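Local atomic coordinates of peptidase M3B, oligoendopeptidase F (Enterococcus faecium, PDB entry 2QR4), a protein that probably hydrolyses peptide bonds within oligopeptides as a zinc-dependent endopeptidase of family M3. Residues Glu307-Met312 against Thr366-Met371; Ser400-Asn405 against Lys517-Gln522; Ser137-Ala142 against Ala226-Tyr231; Ala154-Ala159 against Arg208-Ser213. All coordinates share one frame; numbering follows the deposited sequence.

Contacts 1 and 2 are neighbours, with centres about 10 Å apart, on one side of the chain's centre. Helix 361-379 of contact 1 packs on helix 394-414 of contact 2, and P311 of the first meets I519 of the second. Contacts 3 and 4 lie on the other side. They share helix 208-228, one near each of its ends, and both touch the second subunit. Contacts 1, 2 and 4 are buried, whereas contact 3 is partly buried. In contacts 1 and 2 the touching groups are chiefly aliphatic. Contact 3 adds a guanidinium group with a salt bridge to E136, and contact 4 an aromatic ring and hydrogen bonds to the second subunit.

Contact 1: residues Glu307-Met312 against Thr366-Met371; sequences EALKPM and TLVHEM
L309 reaches from the chain just past the end of helix 302-308 into a notch between V368 and M371, one helical turn of helix 361-379. Its CG stands roughly opposite the carbonyl carbon (chi1 -84°), which sends the two methyls across the gap. CD2 does most of the work. It lies 4.0 Å from V368 CG2 and 3.8 Å from the selenium, M371 SE, since M371 is present as selenomethionine. CD1 of L309 also faces V368 CG2, at 4.1 Å, so both branches of the leucine straddle this one valine methyl. L309 and V368 are buried and form the tight part. M371 is partly exposed and poorly ordered, so the selenium side is the more open and less well defined, although its distance is short. On the solvent side, E307 and K310 are exposed and touch nothing of 366-371; the E307 carboxylate has a weak hydrogen bond with Y410 OH. Their backbone closes a turn through K310 N to E307 O, and M312 N to L309 O continues it as a 3-10 segment. H369 and E370, next to V368, match the start of the HExxH signature of zinc peptidases in this family; their side chains take no part in the contact. Helix 394-414 flanks both segments, A308 resting on Y410 and H369 on E397 and E404, while M312 reaches helices 503-520 and 526-536.

Contact 2: residues Ser400-Asn405 against Lys517-Gln522; sequences STTNEN and KKILNQ
I519 and L520, in the last turn of helix 503-520, meet T402 and N405 of helix 394-414. Two residues earlier the backbones come nearest, K517 CA lying 8.5 Å from N405 CA. The K517 side chain runs off to D561, a long and weak ion pair. K518, next in sequence, takes no part and packs on A526. I519 is the first to reach across. Its CD1 stands 4.3 Å from T402 CG2, methyl against methyl. The extended outer torsion of the isoleucine (chi2 158°) carries CD1 out to that point. T402 meets it because its methyl lies anti to the backbone N (OG1 torsion -57°), while OG1 is bonded to I398 O one turn back. L520 follows with CD1, 4.5 Å from N405 O, a loose approach of a methyl to a backbone carbonyl. Beyond it, N521 folds back on the chain, with a weak bond from ND2 to L520 O of 3.0 Å. Q522, at positive phi, is the C-prime residue of a Schellman motif: Q522 N binds I519 O at 2.8 Å, and E523 N binds K518 O. The helix is therefore brought to an end directly beyond the residues that touch helix 394-414. With 80 Å² buried and no hydrogen bond between the segments, the contact rests on weak van der Waals contact, one methyl pair and one methyl near a carbonyl oxygen, and the threonine hydroxyl is satisfied within its own helix.

Contact 3: residues Ser137-Ala142 against Ala226-Tyr231; sequences SLLAGA and AKVRNY
The guanidinium of R229 has L139 over one face: the leucine's CD2 methyl stands 4.0 Å from NH1. Through NH2 the same group forms a salt bridge with E136, the residue just before segment 137-142, and the carboxylate probably helps to fix the rotation of the guanidinium. The arginine thus joins helix 133-141 in two ways, by apolar cover and by charge. Its chain is extended from CG to NE, with CG beside the backbone N (chi1 -70°), and spans a gap in which L139 CA and V228 CA, the nearest pair, are 10.0 Å apart. Further along, the Y231 ring stacks on that of H129. L139 CD2 serves V228 as well, at 4.3 Å from CG2, so one leucine methyl bridges the valine and the arginine. Both L139 and V228 also pack on L138 of the second subunit, which places this small hydrophobic cluster at the dimer interface. The chain turns at the end of helix 208-228. R229 is the first residue to leave helical geometry, and N230, which follows it, has positive phi. With N230 N on K227 O at 3.1 Å and Y231 N on A226 O at 3.0 Å, this is a Schellman motif closing the helix, with R229 held to the neighbouring helix.

Contact 4: residues Ala154-Ala159 against Arg208-Ser213; sequences AVLNNA and RNTFAS
The helix through L156 and the helix through F211 run roughly antiparallel, the axes of these short segments meeting at 141° and 11.5 Å apart at closest. The nearest CA pair is L156 CA with F211 CA, at 9.1 Å. Helix 154-159 widens into a pi-type turn at 156-159, whereas 208-213 is the regular first part of helix 208-228. L156 carries the contact. With CG anti to the backbone N (chi1 174°), its CD2 methyl is set between two partners, 3.6 Å from T210 CG2 and 3.8 Å from F211 CE1. CD2 also makes an off-centre CH-pi contact, 4.2 Å from the F211 ring centroid. N157 ND2 approaches the F211 ring obliquely, 4.2 Å from CZ, with the amide plane 84° from the ring plane; that nitrogen is hydrogen-bonded to Y204 OH, which helps hold the amide. T210 gives its methyl to L156, and its OG1 is hydrogen-bonded to D160 of the second subunit. S213 OG is hydrogen-bonded to T152 OG1 of that subunit. Helix 143-160 thus packs antiparallel on the start of helix 208-228 in this largely helical fold, in a buried contact that is itself part of the subunit interface.

Contact 1: residues Glu307-Met312 against Thr366-Met371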
# COMPACT_ATOMS: atom_id res chain seq x y z
N GLU A 307 -27.35 -40.79 -17.40
CA GLU A 307 -27.43 -41.21 -18.77
C GLU A 307 -26.40 -40.46 -19.60
O GLU A 307 -25.70 -41.06 -20.42
CB GLU A 307 -28.83 -41.01 -19.33
CG GLU A 307 -29.14 -41.94 -20.48
CD GLU A 307 -30.59 -41.86 -20.90
OE1 GLU A 307 -31.21 -40.80 -20.68
OE2 GLU A 307 -31.10 -42.86 -21.46
N ALA A 308 -26.30 -39.16 -19.36
CA ALA A 308 -25.33 -38.32 -20.06
C ALA A 308 -23.89 -38.75 -19.76
O ALA A 308 -23.06 -38.81 -20.66
CB ALA A 308 -25.55 -36.86 -19.71
N LEU A 309 -23.62 -39.05 -18.49
CA LEU A 309 -22.28 -39.43 -18.06
C LEU A 309 -21.86 -40.85 -18.46
O LEU A 309 -20.73 -41.25 -18.21
CB LEU A 309 -22.15 -39.26 -16.54
CG LEU A 309 -21.81 -37.87 -16.00
CD1 LEU A 309 -22.06 -36.78 -17.02
CD2 LEU A 309 -22.57 -37.60 -14.71
N LYS A 310 -22.75 -41.60 -19.08
CA LYS A 310 -22.43 -42.97 -19.48
C LYS A 310 -21.08 -43.14 -20.19
O LYS A 310 -20.34 -44.08 -19.89
CB LYS A 310 -23.57 -43.60 -20.30
CG LYS A 310 -23.51 -45.12 -20.38
CD LYS A 310 -24.78 -45.69 -21.00
CE LYS A 310 -26.02 -45.28 -20.21
NZ LYS A 310 -27.29 -45.76 -20.84
N PRO A 311 -20.75 -42.24 -21.14
CA PRO A 311 -19.44 -42.29 -21.82
C PRO A 311 -18.26 -42.33 -20.85
O PRO A 311 -17.16 -42.72 -21.24
CB PRO A 311 -19.41 -40.99 -22.63
CG PRO A 311 -20.83 -40.68 -22.89
CD PRO A 311 -21.58 -41.13 -21.66
N MSE A 312 -18.49 -41.93 -19.61
CA MSE A 312 -17.49 -42.04 -18.55
C MSE A 312 -17.17 -43.50 -18.22
O MSE A 312 -16.10 -43.78 -17.67
CB MSE A 312 -17.97 -41.33 -17.29
CG MSE A 312 -18.10 -39.82 -17.41
SE MSE A 312 -16.48 -38.96 -18.06
CE MSE A 312 -15.15 -40.12 -17.23
N THR A 366 -25.46 -27.93 -12.81
CA THR A 366 -24.88 -27.84 -11.48
C THR A 366 -24.69 -29.23 -10.90
O THR A 366 -23.62 -29.54 -10.37
CB THR A 366 -25.81 -27.04 -10.55
OG1 THR A 366 -26.09 -25.77 -11.14
CG2 THR A 366 -25.17 -26.84 -9.18
N LEU A 367 -25.72 -30.05 -11.01
CA LEU A 367 -25.68 -31.41 -10.50
C LEU A 367 -24.52 -32.18 -11.12
O LEU A 367 -23.72 -32.82 -10.43
CB LEU A 367 -27.00 -32.12 -10.79
CG LEU A 367 -27.06 -33.55 -10.26
CD1 LEU A 367 -26.95 -33.55 -8.72
CD2 LEU A 367 -28.32 -34.26 -10.74
N VAL A 368 -24.43 -32.10 -12.44
CA VAL A 368 -23.38 -32.77 -13.19
C VAL A 368 -22.00 -32.19 -12.89
O VAL A 368 -21.01 -32.93 -12.80
CB VAL A 368 -23.72 -32.74 -14.69
CG1 VAL A 368 -22.49 -32.44 -15.52
CG2 VAL A 368 -24.39 -34.04 -15.09
N HIS A 369 -21.94 -30.87 -12.73
CA HIS A 369 -20.73 -30.16 -12.31
C HIS A 369 -20.23 -30.63 -10.94
O HIS A 369 -19.03 -30.82 -10.74
CB HIS A 369 -21.03 -28.65 -12.28
CG HIS A 369 -19.82 -27.78 -12.05
ND1 HIS A 369 -19.44 -27.35 -10.80
CD2 HIS A 369 -18.94 -27.23 -12.92
CE1 HIS A 369 -18.36 -26.60 -10.90
NE2 HIS A 369 -18.04 -26.51 -12.18
N GLU A 370 -21.15 -30.85 -10.00
CA GLU A 370 -20.78 -31.27 -8.65
C GLU A 370 -20.35 -32.73 -8.56
O GLU A 370 -19.42 -33.06 -7.83
CB GLU A 370 -21.90 -30.99 -7.66
CG GLU A 370 -21.80 -29.62 -7.01
CD GLU A 370 -23.14 -29.13 -6.49
OE1 GLU A 370 -24.09 -29.05 -7.30
OE2 GLU A 370 -23.23 -28.82 -5.29
N MSE A 371 -21.04 -33.60 -9.29
CA MSE A 371 -20.66 -35.00 -9.35
C MSE A 371 -19.20 -35.11 -9.77
O MSE A 371 -18.45 -35.93 -9.25
CB MSE A 371 -21.54 -35.76 -10.34
CG MSE A 371 -23.02 -35.59 -10.09
SE MSE A 371 -24.14 -36.58 -11.35
CE MSE A 371 -23.91 -38.38 -10.59

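Contact 2: residues Ser400-Asn405 against Lys517-Gln522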
# COMPACT_ATOMS: atom_id res chain seq x y z
N SER A 400 -14.90 -31.11 -13.35
CA SER A 400 -16.23 -30.55 -13.29
C SER A 400 -16.67 -30.07 -14.66
O SER A 400 -17.75 -30.42 -15.13
CB SER A 400 -16.24 -29.37 -12.31
OG SER A 400 -16.25 -29.84 -10.97
N THR A 401 -15.83 -29.26 -15.29
CA THR A 401 -16.11 -28.71 -16.61
C THR A 401 -16.23 -29.82 -17.65
O THR A 401 -17.07 -29.75 -18.54
CB THR A 401 -15.02 -27.71 -17.02
OG1 THR A 401 -14.78 -26.82 -15.93
CG2 THR A 401 -15.42 -26.90 -18.26
N THR A 402 -15.42 -30.86 -17.51
CA THR A 402 -15.45 -31.96 -18.46
C THR A 402 -16.83 -32.59 -18.42
O THR A 402 -17.41 -32.88 -19.46
CB THR A 402 -14.39 -33.03 -18.12
OG1 THR A 402 -13.09 -32.43 -18.09
CG2 THR A 402 -14.37 -34.14 -19.17
N ASN A 403 -17.34 -32.78 -17.21
CA ASN A 403 -18.68 -33.35 -17.02
C ASN A 403 -19.78 -32.49 -17.67
O ASN A 403 -20.65 -33.01 -18.35
CB ASN A 403 -18.95 -33.56 -15.53
CG ASN A 403 -18.32 -34.85 -15.00
OD1 ASN A 403 -17.65 -35.58 -15.72
ND2 ASN A 403 -18.56 -35.14 -13.73
N GLU A 404 -19.71 -31.18 -17.46
CA GLU A 404 -20.63 -30.24 -18.09
C GLU A 404 -20.56 -30.36 -19.62
O GLU A 404 -21.59 -30.37 -20.31
CB GLU A 404 -20.31 -28.81 -17.66
CG GLU A 404 -21.07 -28.33 -16.42
CD GLU A 404 -20.95 -26.81 -16.22
OE1 GLU A 404 -19.84 -26.26 -16.41
OE2 GLU A 404 -21.97 -26.16 -15.88
N ASN A 405 -19.33 -30.45 -20.13
CA ASN A 405 -19.11 -30.66 -21.56
C ASN A 405 -19.82 -31.89 -22.06
O ASN A 405 -20.44 -31.87 -23.13
CB ASN A 405 -17.61 -30.73 -21.88
CG ASN A 405 -16.95 -29.36 -21.87
OD1 ASN A 405 -17.62 -28.34 -22.04
ND2 ASN A 405 -15.63 -29.32 -21.67
N LYS A 517 -13.89 -34.21 -25.56
CA LYS A 517 -13.91 -34.56 -26.98
C LYS A 517 -13.20 -35.88 -27.24
O LYS A 517 -13.60 -36.64 -28.12
CB LYS A 517 -13.33 -33.42 -27.83
CG LYS A 517 -13.70 -33.48 -29.31
CD LYS A 517 -12.64 -34.19 -30.15
CE LYS A 517 -11.31 -33.44 -30.11
NZ LYS A 517 -10.40 -33.84 -31.21
N LYS A 518 -12.16 -36.18 -26.47
CA LYS A 518 -11.49 -37.48 -26.58
C LYS A 518 -12.37 -38.59 -26.03
O LYS A 518 -12.34 -39.72 -26.54
CB LYS A 518 -10.14 -37.49 -25.84
CG LYS A 518 -9.04 -36.78 -26.59
CD LYS A 518 -7.72 -36.84 -25.84
CE LYS A 518 -6.65 -36.03 -26.58
NZ LYS A 518 -7.13 -34.63 -26.89
N ILE A 519 -13.12 -38.29 -24.97
CA ILE A 519 -13.98 -39.30 -24.39
C ILE A 519 -15.19 -39.54 -25.30
O ILE A 519 -15.48 -40.68 -25.67
CB ILE A 519 -14.46 -38.93 -22.98
CG1 ILE A 519 -13.28 -38.85 -22.02
CG2 ILE A 519 -15.46 -39.97 -22.47
CD1 ILE A 519 -13.56 -38.01 -20.79
N LEU A 520 -15.85 -38.46 -25.70
CA LEU A 520 -17.08 -38.60 -26.48
C LEU A 520 -16.89 -39.28 -27.83
O LEU A 520 -17.86 -39.63 -28.50
CB LEU A 520 -17.78 -37.26 -26.67
CG LEU A 520 -18.39 -36.68 -25.40
CD1 LEU A 520 -18.55 -35.18 -25.53
CD2 LEU A 520 -19.71 -37.33 -25.10
N ASN A 521 -15.65 -39.47 -28.25
CA ASN A 521 -15.40 -40.14 -29.53
C ASN A 521 -14.70 -41.47 -29.32
O ASN A 521 -14.20 -42.07 -30.27
CB ASN A 521 -14.60 -39.24 -30.49
CG ASN A 521 -15.31 -37.92 -30.79
OD1 ASN A 521 -14.66 -36.94 -31.17
ND2 ASN A 521 -16.62 -37.88 -30.61
N GLN A 522 -14.70 -41.94 -28.08
CA GLN A 522 -13.98 -43.16 -27.69
C GLN A 522 -12.64 -43.27 -28.39
O GLN A 522 -12.38 -44.24 -29.10
CB GLN A 522 -14.79 -44.44 -27.96
CG GLN A 522 -16.29 -44.34 -27.72
CD GLN A 522 -17.07 -44.32 -29.02
OE1 GLN A 522 -16.69 -43.65 -29.98
NE2 GLN A 522 -18.17 -45.07 -29.07

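Contact 3: residues Ser137-Ala142 against Ala226-Tyr231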
# COMPACT_ATOMS: atom_id res chain seq x y z
N SER A 137 15.94 -13.69 4.92
CA SER A 137 15.48 -13.06 6.15
C SER A 137 14.83 -11.68 5.92
O SER A 137 13.73 -11.41 6.40
CB SER A 137 16.61 -12.99 7.17
OG SER A 137 16.15 -12.38 8.35
N LEU A 138 15.49 -10.81 5.15
CA LEU A 138 14.90 -9.50 4.82
C LEU A 138 13.58 -9.62 4.07
O LEU A 138 12.59 -8.96 4.41
CB LEU A 138 15.85 -8.66 3.98
CG LEU A 138 16.55 -7.48 4.64
CD1 LEU A 138 16.53 -7.58 6.14
CD2 LEU A 138 17.94 -7.43 4.11
N LEU A 139 13.58 -10.44 3.02
CA LEU A 139 12.40 -10.64 2.19
C LEU A 139 11.22 -11.22 2.98
O LEU A 139 10.09 -10.78 2.79
CB LEU A 139 12.74 -11.56 1.01
CG LEU A 139 13.07 -10.97 -0.37
CD1 LEU A 139 13.35 -9.49 -0.30
CD2 LEU A 139 14.23 -11.72 -1.00
N ALA A 140 11.48 -12.20 3.85
CA ALA A 140 10.40 -12.82 4.61
C ALA A 140 9.84 -11.81 5.58
O ALA A 140 8.63 -11.63 5.67
CB ALA A 140 10.88 -14.07 5.35
N GLY A 141 10.74 -11.16 6.30
CA GLY A 141 10.34 -10.19 7.32
C GLY A 141 9.61 -8.98 6.76
O GLY A 141 8.90 -8.29 7.50
N ALA A 142 9.77 -8.72 5.47
CA ALA A 142 9.16 -7.56 4.83
C ALA A 142 7.85 -7.93 4.15
O ALA A 142 7.21 -7.07 3.56
CB ALA A 142 10.10 -6.98 3.81
N ALA A 226 10.98 -10.83 -8.52
CA ALA A 226 11.47 -11.54 -9.69
C ALA A 226 12.93 -11.15 -9.95
O ALA A 226 13.80 -12.01 -10.15
CB ALA A 226 10.59 -11.23 -10.90
N LYS A 227 13.21 -9.86 -9.94
CA LYS A 227 14.55 -9.37 -10.25
C LYS A 227 15.57 -9.90 -9.24
O LYS A 227 16.61 -10.45 -9.63
CB LYS A 227 14.59 -7.85 -10.27
CG LYS A 227 15.93 -7.27 -10.70
CD LYS A 227 15.79 -5.80 -11.09
CE LYS A 227 17.08 -5.27 -11.74
NZ LYS A 227 18.11 -4.87 -10.73
N VAL A 228 15.30 -9.72 -7.95
CA VAL A 228 16.33 -10.09 -6.98
C VAL A 228 16.51 -11.60 -6.84
O VAL A 228 17.52 -12.05 -6.33
CB VAL A 228 16.13 -9.41 -5.60
CG1 VAL A 228 16.01 -7.91 -5.80
CG2 VAL A 228 14.89 -9.97 -4.88
N ARG A 229 15.53 -12.37 -7.33
CA ARG A 229 15.63 -13.84 -7.35
C ARG A 229 16.15 -14.40 -8.66
O ARG A 229 16.16 -15.61 -8.86
CB ARG A 229 14.28 -14.48 -7.02
CG ARG A 229 13.86 -14.30 -5.56
CD ARG A 229 12.69 -15.21 -5.21
NE ARG A 229 12.26 -14.98 -3.85
CZ ARG A 229 12.85 -15.50 -2.78
NH1 ARG A 229 12.38 -15.22 -1.57
NH2 ARG A 229 13.92 -16.29 -2.91
N ASN A 230 16.59 -13.51 -9.56
CA ASN A 230 17.18 -13.92 -10.84
C ASN A 230 16.22 -14.63 -11.80
O ASN A 230 16.60 -15.51 -12.56
CB ASN A 230 18.44 -14.78 -10.60
CG ASN A 230 19.31 -14.22 -9.49
OD1 ASN A 230 19.93 -13.16 -9.64
ND2 ASN A 230 19.34 -14.92 -8.36
N TYR A 231 14.95 -14.27 -11.75
CA TYR A 231 14.03 -14.69 -12.77
C TYR A 231 14.12 -13.68 -13.91
O TYR A 231 14.50 -12.53 -13.70
CB TYR A 231 12.60 -14.76 -12.22
CG TYR A 231 12.37 -15.91 -11.26
CD1 TYR A 231 12.26 -17.23 -11.71
CD2 TYR A 231 12.26 -15.68 -9.89
CE1 TYR A 231 12.03 -18.29 -10.82
CE2 TYR A 231 12.04 -16.73 -8.99
CZ TYR A 231 11.91 -18.02 -9.46
OH TYR A 231 11.68 -19.02 -8.55

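Contact 4: residues Ala154-Ala159 against Arg208-Ser213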
# COMPACT_ATOMS: atom_id res chain seq x y z
N ALA A 154 -8.62 -4.30 -0.79
CA ALA A 154 -9.73 -5.10 -0.26
C ALA A 154 -10.64 -4.25 0.63
O ALA A 154 -11.86 -4.34 0.56
CB ALA A 154 -9.17 -6.32 0.54
N VAL A 155 -10.03 -3.43 1.46
CA VAL A 155 -10.74 -2.67 2.47
C VAL A 155 -11.49 -1.49 1.82
O VAL A 155 -12.69 -1.26 2.05
CB VAL A 155 -9.75 -2.18 3.54
CG1 VAL A 155 -9.39 -0.77 3.28
CG2 VAL A 155 -10.35 -2.31 4.91
N LEU A 156 -10.78 -0.77 0.97
CA LEU A 156 -11.40 0.30 0.22
C LEU A 156 -12.56 -0.25 -0.64
O LEU A 156 -13.65 0.31 -0.65
CB LEU A 156 -10.35 0.99 -0.65
CG LEU A 156 -10.83 2.05 -1.63
CD1 LEU A 156 -11.57 3.20 -0.92
CD2 LEU A 156 -9.63 2.57 -2.38
N ASN A 157 -12.31 -1.36 -1.35
CA ASN A 157 -13.30 -1.90 -2.28
C ASN A 157 -14.52 -2.48 -1.57
O ASN A 157 -15.65 -2.28 -1.99
CB ASN A 157 -12.69 -2.97 -3.19
CG ASN A 157 -13.55 -3.26 -4.43
OD1 ASN A 157 -13.77 -4.42 -4.80
ND2 ASN A 157 -14.04 -2.21 -5.06
N ASN A 158 -14.28 -3.17 -0.46
CA ASN A 158 -15.38 -3.87 0.20
C ASN A 158 -15.94 -3.21 1.43
O ASN A 158 -17.05 -3.53 1.83
CB ASN A 158 -14.97 -5.31 0.54
CG ASN A 158 -14.54 -6.08 -0.68
OD1 ASN A 158 -15.31 -6.24 -1.64
ND2 ASN A 158 -13.30 -6.55 -0.67
N ALA A 159 -15.20 -2.30 2.05
CA ALA A 159 -15.70 -1.73 3.30
C ALA A 159 -16.05 -0.24 3.21
O ALA A 159 -17.08 0.19 3.74
CB ALA A 159 -14.72 -1.99 4.42
N ARG A 208 -9.91 6.16 -9.34
CA ARG A 208 -9.01 5.46 -10.24
C ARG A 208 -7.52 5.65 -9.92
O ARG A 208 -6.70 4.75 -10.15
CB ARG A 208 -9.29 5.84 -11.68
CG ARG A 208 -9.12 7.31 -12.00
CD ARG A 208 -9.58 7.56 -13.43
NE ARG A 208 -9.16 8.86 -13.91
CZ ARG A 208 -9.68 10.02 -13.50
NH1 ARG A 208 -9.23 11.15 -14.01
NH2 ARG A 208 -10.65 10.04 -12.59
N ASN A 209 -7.19 6.82 -9.40
CA ASN A 209 -5.83 7.13 -8.98
C ASN A 209 -5.41 6.30 -7.76
O ASN A 209 -4.29 5.80 -7.69
CB ASN A 209 -5.70 8.62 -8.65
CG ASN A 209 -6.03 9.53 -9.83
OD1 ASN A 209 -6.87 10.41 -9.71
ND2 ASN A 209 -5.36 9.33 -10.95
N THR A 210 -6.32 6.14 -6.80
CA THR A 210 -6.04 5.34 -5.61
C THR A 210 -5.79 3.87 -5.95
O THR A 210 -4.80 3.27 -5.52
CB THR A 210 -7.19 5.47 -4.61
OG1 THR A 210 -7.35 6.85 -4.29
CG2 THR A 210 -6.90 4.67 -3.32
N PHE A 211 -6.69 3.30 -6.75
CA PHE A 211 -6.53 1.94 -7.24
C PHE A 211 -5.28 1.73 -8.11
O PHE A 211 -4.63 0.69 -8.02
CB PHE A 211 -7.78 1.53 -8.00
CG PHE A 211 -8.97 1.28 -7.12
CD1 PHE A 211 -8.90 0.37 -6.07
CD2 PHE A 211 -10.16 1.95 -7.35
CE1 PHE A 211 -10.00 0.12 -5.27
CE2 PHE A 211 -11.26 1.70 -6.54
CZ PHE A 211 -11.18 0.79 -5.50
N ALA A 212 -4.94 2.71 -8.95
CA ALA A 212 -3.71 2.60 -9.74
C ALA A 212 -2.52 2.50 -8.79
O ALA A 212 -1.59 1.73 -9.01
CB ALA A 212 -3.55 3.82 -10.64
N SER A 213 -2.56 3.31 -7.75
CA SER A 213 -1.54 3.32 -6.73
C SER A 213 -1.46 1.96 -6.03
O SER A 213 -0.38 1.39 -5.92
CB SER A 213 -1.83 4.45 -5.73
OG SER A 213 -0.88 4.46 -4.67